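Local coordinates for enoyl-[acyl-carrier-protein] reductase [FMN] (Thermotoga maritima, PDB 5GVJ), which probably acts as an FMN-dependent, NADH-using enoyl-[acyl-carrier-protein] reductase, reducing enoyl-ACP in bacterial fatty acid synthesis, at residues Ile17-Met22 with Pro28-Ala33; Val94-Gly97 with Lys103-Arg106. The protein carries 1 engineered substitution. All coordinates share one frame; numbering follows the deposited sequence.

Contact 1: residues Ile17-Met22 with Pro28-Ala33; sequences ILMGGM and PTLAAA
Met19 O accepts a hydrogen bond from NE2 of Gln191, an FMN-binding residue, while the Met19 side chain leaves the same backbone to lie against Leu30 and Ala31. Across the two segments the contact itself is apolar; the bond from Ala32 N to Pro28 O, at 2.7 Å, belongs to the first turn of helix 28-36, whose residues Met19 meets. The closest backbone approach, 7.5 Å from Met19 CA to Ala31 CA, leaves the gap to be filled by side chains, chiefly that of Met19. Met19 SD lies against the helix backbone, 3.6 Å from Ala31 CA, with Ala31 CB a little farther from the sulfur at 4.1 Å. The terminal methyl goes on to Leu30, where Met19 CE comes to 3.7 Å from Leu30 CG and to 3.9 Å from Leu30 CD2. Two torsions explain the reach: CG sits between backbone N and carbonyl carbon (chi1 76°), sending an extended chain toward the helix, and a bend at the thioether (chi3 -104°) turns CE aside onto Leu30. With the thioether gone, as in an alanine here, Leu30 CG and Ala31 CA would probably lose their partner and a gap open between them and the segment that follows strand 17-18. Gly21, another FMN-binding residue, follows two positions on, so the contact lies close to the FMN site of this TIM-barrel-type fold, which is without FMN in this chain. Around it, Met19 also touches Ile42 of strand 41-44, Ala31 packs on Leu60 of helix 50-63, and Leu30 reaches Val290 of helix 290-309.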
ATOM      1  N   ILE A  17      -8.582 -11.164  12.948  1.00 12.77           N
ATOM      2  CA  ILE A  17      -8.449  -9.731  13.170  1.00 15.15           C
ATOM      3  C   ILE A  17      -7.649  -9.515  14.448  1.00 15.19           C
ATOM      4  O   ILE A  17      -8.039 -10.011  15.510  1.00 15.15           O
ATOM      5  CB  ILE A  17      -9.829  -9.055  13.262  1.00 16.29           C
ATOM      6  CG1 ILE A  17     -10.587  -9.236  11.935  1.00 15.01           C
ATOM      7  CG2 ILE A  17      -9.688  -7.580  13.609  1.00 15.27           C
ATOM      8  CD1 ILE A  17     -12.042  -8.720  11.973  1.00 18.18           C
ATOM      9  N   LEU A  18      -6.518  -8.808  14.344  1.00 15.61           N
ATOM     10  CA  LEU A  18      -5.715  -8.440  15.506  1.00 17.09           C
ATOM     11  C   LEU A  18      -5.770  -6.932  15.715  1.00 18.71           C
ATOM     12  O   LEU A  18      -5.898  -6.172  14.757  1.00 16.13           O
ATOM     13  CB  LEU A  18      -4.234  -8.847  15.361  1.00 18.06           C
ATOM     14  CG  LEU A  18      -3.725 -10.163  14.772  1.00 21.34           C
ATOM     15  CD1 LEU A  18      -2.243 -10.371  15.148  1.00 17.07           C
ATOM     16  CD2 LEU A  18      -4.565 -11.364  15.113  1.00 29.25           C
ATOM     17  N   MET A  19      -5.691  -6.504  16.978  1.00 15.78           N
ATOM     18  CA  MET A  19      -5.432  -5.105  17.290  1.00 14.73           C
ATOM     19  C   MET A  19      -3.921  -4.874  17.290  1.00 15.24           C
ATOM     20  O   MET A  19      -3.132  -5.806  17.138  1.00 17.33           O
ATOM     21  CB  MET A  19      -6.062  -4.708  18.643  1.00 15.52           C
ATOM     22  CG  MET A  19      -5.309  -5.199  19.856  1.00 15.39           C
ATOM     23  SD  MET A  19      -6.046  -4.689  21.446  1.00 13.55           S
ATOM     24  CE  MET A  19      -4.934  -3.376  21.928  1.00 13.87           C
ATOM     25  N   GLY A  20      -3.512  -3.620  17.467  1.00 15.06           N
ATOM     26  CA  GLY A  20      -2.097  -3.291  17.376  1.00 19.38           C
ATOM     27  C   GLY A  20      -1.207  -3.661  18.553  1.00 23.20           C
ATOM     28  O   GLY A  20      -0.121  -4.225  18.368  1.00 27.48           O
ATOM     29  N   GLY A  21      -1.628  -3.336  19.768  1.00 22.71           N
ATOM     30  CA  GLY A  21      -0.756  -3.566  20.915  1.00 23.88           C
ATOM     31  C   GLY A  21       0.420  -2.612  20.991  1.00 29.36           C
ATOM     32  O   GLY A  21       1.541  -3.028  21.320  1.00 26.87           O
ATOM     33  N   MET A  22       0.195  -1.341  20.683  1.00 28.51           N
ATOM     34  CA  MET A  22       1.201  -0.313  20.877  1.00 25.97           C
ATOM     35  C   MET A  22       1.402  -0.050  22.372  1.00 24.06           C
ATOM     36  O   MET A  22       0.535  -0.338  23.203  1.00 23.03           O
ATOM     37  CB  MET A  22       0.764   0.960  20.150  1.00 26.25           C
ATOM     38  CG  MET A  22       1.785   2.071  20.071  1.00 33.76           C
ATOM     39  SD  MET A  22       1.138   3.402  19.030  1.00 39.66           S
ATOM     40  CE  MET A  22      -0.362   3.889  19.891  1.00 33.63           C
ATOM     41  N   PRO A  28      -4.783  -3.574  28.837  1.00 17.72           N
ATOM     42  CA  PRO A  28      -5.639  -4.753  29.058  1.00 16.57           C
ATOM     43  C   PRO A  28      -7.109  -4.484  28.808  1.00 16.27           C
ATOM     44  O   PRO A  28      -7.833  -5.391  28.384  1.00 17.07           O
ATOM     45  CB  PRO A  28      -5.384  -5.109  30.531  1.00 22.79           C
ATOM     46  CG  PRO A  28      -4.058  -4.520  30.838  1.00 24.64           C
ATOM     47  CD  PRO A  28      -3.890  -3.302  29.974  1.00 20.26           C
ATOM     48  N   THR A  29      -7.579  -3.258  29.049  1.00 17.54           N
ATOM     49  CA  THR A  29      -8.991  -2.971  28.831  1.00 16.18           C
ATOM     50  C   THR A  29      -9.358  -3.057  27.353  1.00 14.74           C
ATOM     51  O   THR A  29     -10.403  -3.617  26.999  1.00 15.39           O
ATOM     52  CB  THR A  29      -9.357  -1.587  29.377  1.00 24.26           C
ATOM     53  OG1 THR A  29      -9.138  -1.550  30.794  1.00 31.61           O
ATOM     54  CG2 THR A  29     -10.810  -1.367  29.173  1.00 26.54           C
ATOM     55  N   LEU A  30      -8.529  -2.487  26.477  1.00 15.11           N
ATOM     56  CA  LEU A  30      -8.809  -2.592  25.043  1.00 15.71           C
ATOM     57  C   LEU A  30      -8.554  -4.008  24.545  1.00 16.25           C
ATOM     58  O   LEU A  30      -9.341  -4.548  23.757  1.00 13.84           O
ATOM     59  CB  LEU A  30      -7.962  -1.588  24.259  1.00 16.25           C
ATOM     60  CG  LEU A  30      -8.076  -1.578  22.727  1.00 14.19           C
ATOM     61  CD1 LEU A  30      -9.541  -1.573  22.237  1.00 12.33           C
ATOM     62  CD2 LEU A  30      -7.351  -0.368  22.179  1.00 14.48           C
ATOM     63  N   ALA A  31      -7.467  -4.631  25.008  1.00 16.27           N
ATOM     64  CA  ALA A  31      -7.154  -5.993  24.584  1.00 16.21           C
ATOM     65  C   ALA A  31      -8.244  -6.972  25.006  1.00 13.55           C
ATOM     66  O   ALA A  31      -8.646  -7.844  24.229  1.00 15.19           O
ATOM     67  CB  ALA A  31      -5.796  -6.408  25.150  1.00 13.78           C
ATOM     68  N   ALA A  32      -8.744  -6.843  26.234  1.00 13.91           N
ATOM     69  CA  ALA A  32      -9.796  -7.750  26.681  1.00 14.23           C
ATOM     70  C   ALA A  32     -11.046  -7.599  25.828  1.00 13.62           C
ATOM     71  O   ALA A  32     -11.734  -8.584  25.535  1.00 15.05           O
ATOM     72  CB  ALA A  32     -10.103  -7.506  28.160  1.00 12.32           C
ATOM     73  N   ALA A  33     -11.353  -6.370  25.411  1.00 17.08           N
ATOM     74  CA  ALA A  33     -12.534  -6.132  24.588  1.00 15.52           C
ATOM     75  C   ALA A  33     -12.392  -6.771  23.209  1.00 15.11           C
ATOM     76  O   ALA A  33     -13.336  -7.398  22.704  1.00 15.25           O
ATOM     77  CB  ALA A  33     -12.783  -4.623  24.462  1.00 13.46           C
TER

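Contact 2: residues Val94-Gly97 with Lys103-Arg106; sequences VTFG and KYIR
This is an aromatic contact between a barrel strand and the helix that follows it: Phe96 on strand 93-97 meets Tyr104 on helix 102-110, the first two elements of the beta-alpha-beta unit completed by strand 114-119. The rings are nearly parallel, their planes 8° apart, but they are slid past one another. With the centroids of the Phe96 and Tyr104 rings 5.8 Å apart they barely overlap, and the touching is done by a few carbons at neighbouring corners. Phe96 CE1 lies 3.7 Å from Tyr104 CD2, and the next carbon, Phe96 CZ, comes to 3.9 Å from Tyr104 CB, so the phenylalanine meets both the ring and the stem of the tyrosine. The two side chains share one first torsion, CG anti to the carbonyl carbon (chi1 -73° in Phe96, -60° in Tyr104), which carries each ring from its own backbone into the space between strand and helix. Residues of the same segments line a face of each ring: Val94 CG1 stands 3.7 Å above the Phe96 plane, offset toward the rim, whereas Lys103 CG sits over the centre of the Tyr104 ring. Val83 of helix 79-88 and Leu74 touch both aromatic residues, and Pro101 touches Phe96. Carbon alone therefore carries the contact: dispersion and buried apolar surface are what it contributes between strand and helix, with little expected from face-to-face ring overlap.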
ATOM      1  N   VAL A  94       2.713 -14.300  21.432  1.00 16.87           N
ATOM      2  CA  VAL A  94       3.643 -13.193  21.627  1.00 15.07           C
ATOM      3  C   VAL A  94       4.037 -12.638  20.266  1.00 15.25           C
ATOM      4  O   VAL A  94       4.460 -13.391  19.380  1.00 16.91           O
ATOM      5  CB  VAL A  94       4.880 -13.605  22.448  1.00 18.23           C
ATOM      6  CG1 VAL A  94       5.888 -12.458  22.516  1.00 17.62           C
ATOM      7  CG2 VAL A  94       4.446 -13.980  23.872  1.00 17.00           C
ATOM      8  N   THR A  95       3.862 -11.329  20.090  1.00 18.81           N
ATOM      9  CA  THR A  95       4.377 -10.613  18.933  1.00 17.13           C
ATOM     10  C   THR A  95       5.611  -9.838  19.361  1.00 19.95           C
ATOM     11  O   THR A  95       5.802  -9.542  20.543  1.00 16.52           O
ATOM     12  CB  THR A  95       3.343  -9.648  18.321  1.00 16.07           C
ATOM     13  OG1 THR A  95       3.078  -8.556  19.207  1.00 17.70           O
ATOM     14  CG2 THR A  95       2.039 -10.355  17.984  1.00 18.42           C
ATOM     15  N   PHE A  96       6.460  -9.525  18.381  1.00 15.73           N
ATOM     16  CA  PHE A  96       7.693  -8.794  18.623  1.00 18.55           C
ATOM     17  C   PHE A  96       7.778  -7.609  17.678  1.00 23.79           C
ATOM     18  O   PHE A  96       7.291  -7.665  16.545  1.00 25.83           O
ATOM     19  CB  PHE A  96       8.933  -9.672  18.419  1.00 19.74           C
ATOM     20  CG  PHE A  96       9.158 -10.675  19.506  1.00 19.55           C
ATOM     21  CD1 PHE A  96       9.801 -10.313  20.678  1.00 19.42           C
ATOM     22  CD2 PHE A  96       8.743 -11.990  19.352  1.00 20.02           C
ATOM     23  CE1 PHE A  96      10.026 -11.242  21.682  1.00 18.81           C
ATOM     24  CE2 PHE A  96       8.958 -12.917  20.345  1.00 16.96           C
ATOM     25  CZ  PHE A  96       9.606 -12.543  21.515  1.00 20.75           C
ATOM     26  N   GLY A  97       8.406  -6.533  18.150  1.00 24.33           N
ATOM     27  CA  GLY A  97       8.723  -5.414  17.296  1.00 27.97           C
ATOM     28  C   GLY A  97      10.165  -4.985  17.479  1.00 31.42           C
ATOM     29  O   GLY A  97      10.815  -5.300  18.479  1.00 29.88           O
ATOM     30  N   LYS A 103      16.378 -14.979  18.982  1.00 23.85           N
ATOM     31  CA  LYS A 103      16.953 -15.511  20.213  1.00 26.10           C
ATOM     32  C   LYS A 103      15.892 -15.987  21.198  1.00 28.48           C
ATOM     33  O   LYS A 103      16.206 -16.772  22.099  1.00 24.18           O
ATOM     34  CB  LYS A 103      17.833 -14.456  20.886  1.00 26.09           C
ATOM     35  CG  LYS A 103      17.049 -13.326  21.557  1.00 30.01           C
ATOM     36  CD  LYS A 103      17.959 -12.173  21.974  1.00 33.80           C
ATOM     37  CE  LYS A 103      19.059 -12.641  22.924  1.00 40.52           C
ATOM     38  NZ  LYS A 103      18.544 -13.032  24.280  1.00 40.75           N
ATOM     39  N   TYR A 104      14.647 -15.534  21.056  1.00 25.94           N
ATOM     40  CA  TYR A 104      13.596 -15.922  21.991  1.00 23.21           C
ATOM     41  C   TYR A 104      12.641 -16.968  21.443  1.00 24.33           C
ATOM     42  O   TYR A 104      11.863 -17.537  22.218  1.00 24.42           O
ATOM     43  CB  TYR A 104      12.756 -14.707  22.384  1.00 23.06           C
ATOM     44  CG  TYR A 104      13.503 -13.594  23.051  1.00 26.46           C
ATOM     45  CD1 TYR A 104      14.211 -13.809  24.224  1.00 22.47           C
ATOM     46  CD2 TYR A 104      13.467 -12.311  22.527  1.00 23.15           C
ATOM     47  CE1 TYR A 104      14.882 -12.779  24.843  1.00 26.10           C
ATOM     48  CE2 TYR A 104      14.128 -11.277  23.136  1.00 26.94           C
ATOM     49  CZ  TYR A 104      14.832 -11.510  24.299  1.00 29.36           C
ATOM     50  OH  TYR A 104      15.486 -10.462  24.909  1.00 30.96           O
ATOM     51  N   ILE A 105      12.642 -17.198  20.130  1.00 21.92           N
ATOM     52  CA  ILE A 105      11.574 -17.983  19.516  1.00 21.12           C
ATOM     53  C   ILE A 105      11.502 -19.373  20.137  1.00 24.07           C
ATOM     54  O   ILE A 105      10.422 -19.852  20.510  1.00 22.59           O
ATOM     55  CB  ILE A 105      11.775 -18.061  17.992  1.00 22.32           C
ATOM     56  CG1 ILE A 105      11.711 -16.664  17.371  1.00 23.34           C
ATOM     57  CG2 ILE A 105      10.759 -19.008  17.374  1.00 21.56           C
ATOM     58  CD1 ILE A 105      11.849 -16.680  15.867  1.00 19.25           C
ATOM     59  N   ARG A 106      12.652 -20.039  20.261  1.00 21.40           N
ATOM     60  CA  ARG A 106      12.662 -21.437  20.682  1.00 22.49           C
ATOM     61  C   ARG A 106      12.078 -21.618  22.082  1.00 23.03           C
ATOM     62  O   ARG A 106      11.247 -22.507  22.308  1.00 23.29           O
ATOM     63  CB  ARG A 106      14.081 -21.992  20.627  1.00 27.38           C
ATOM     64  CG  ARG A 106      14.197 -23.375  21.208  1.00 32.01           C
ATOM     65  CD  ARG A 106      15.649 -23.715  21.516  1.00 39.07           C
ATOM     66  NE  ARG A 106      15.716 -25.081  21.995  1.00 43.12           N
ATOM     67  CZ  ARG A 106      16.757 -25.873  21.772  1.00 47.93           C
ATOM     68  NH1 ARG A 106      17.796 -25.417  21.070  1.00 45.88           N
ATOM     69  NH2 ARG A 106      16.768 -27.118  22.240  1.00 52.88           N
TER

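Overall arrangement
From the N terminus, strand 17-18 runs into the FMN-binding loop with Gly21, and contact 1 closes this short loop by bringing helix 28-36 back against Met19, just after strand 17-18. The chain then passes through strand 41-44, helix 50-63, strand 68-73 and helix 79-88 before contact 2 closes a second short connection, from strand 93-97 into helix 102-110. The two are in series, neither nesting nor crossing. Each joins a strand, or the residues just after it, to the next helix of the TIM barrel, and both strands belong to the same parallel sheet. The centres of contact 1 and contact 2 lie about 18 Å apart, and the nearest atoms of contacts 1 and 2 about 5 Å, without touching.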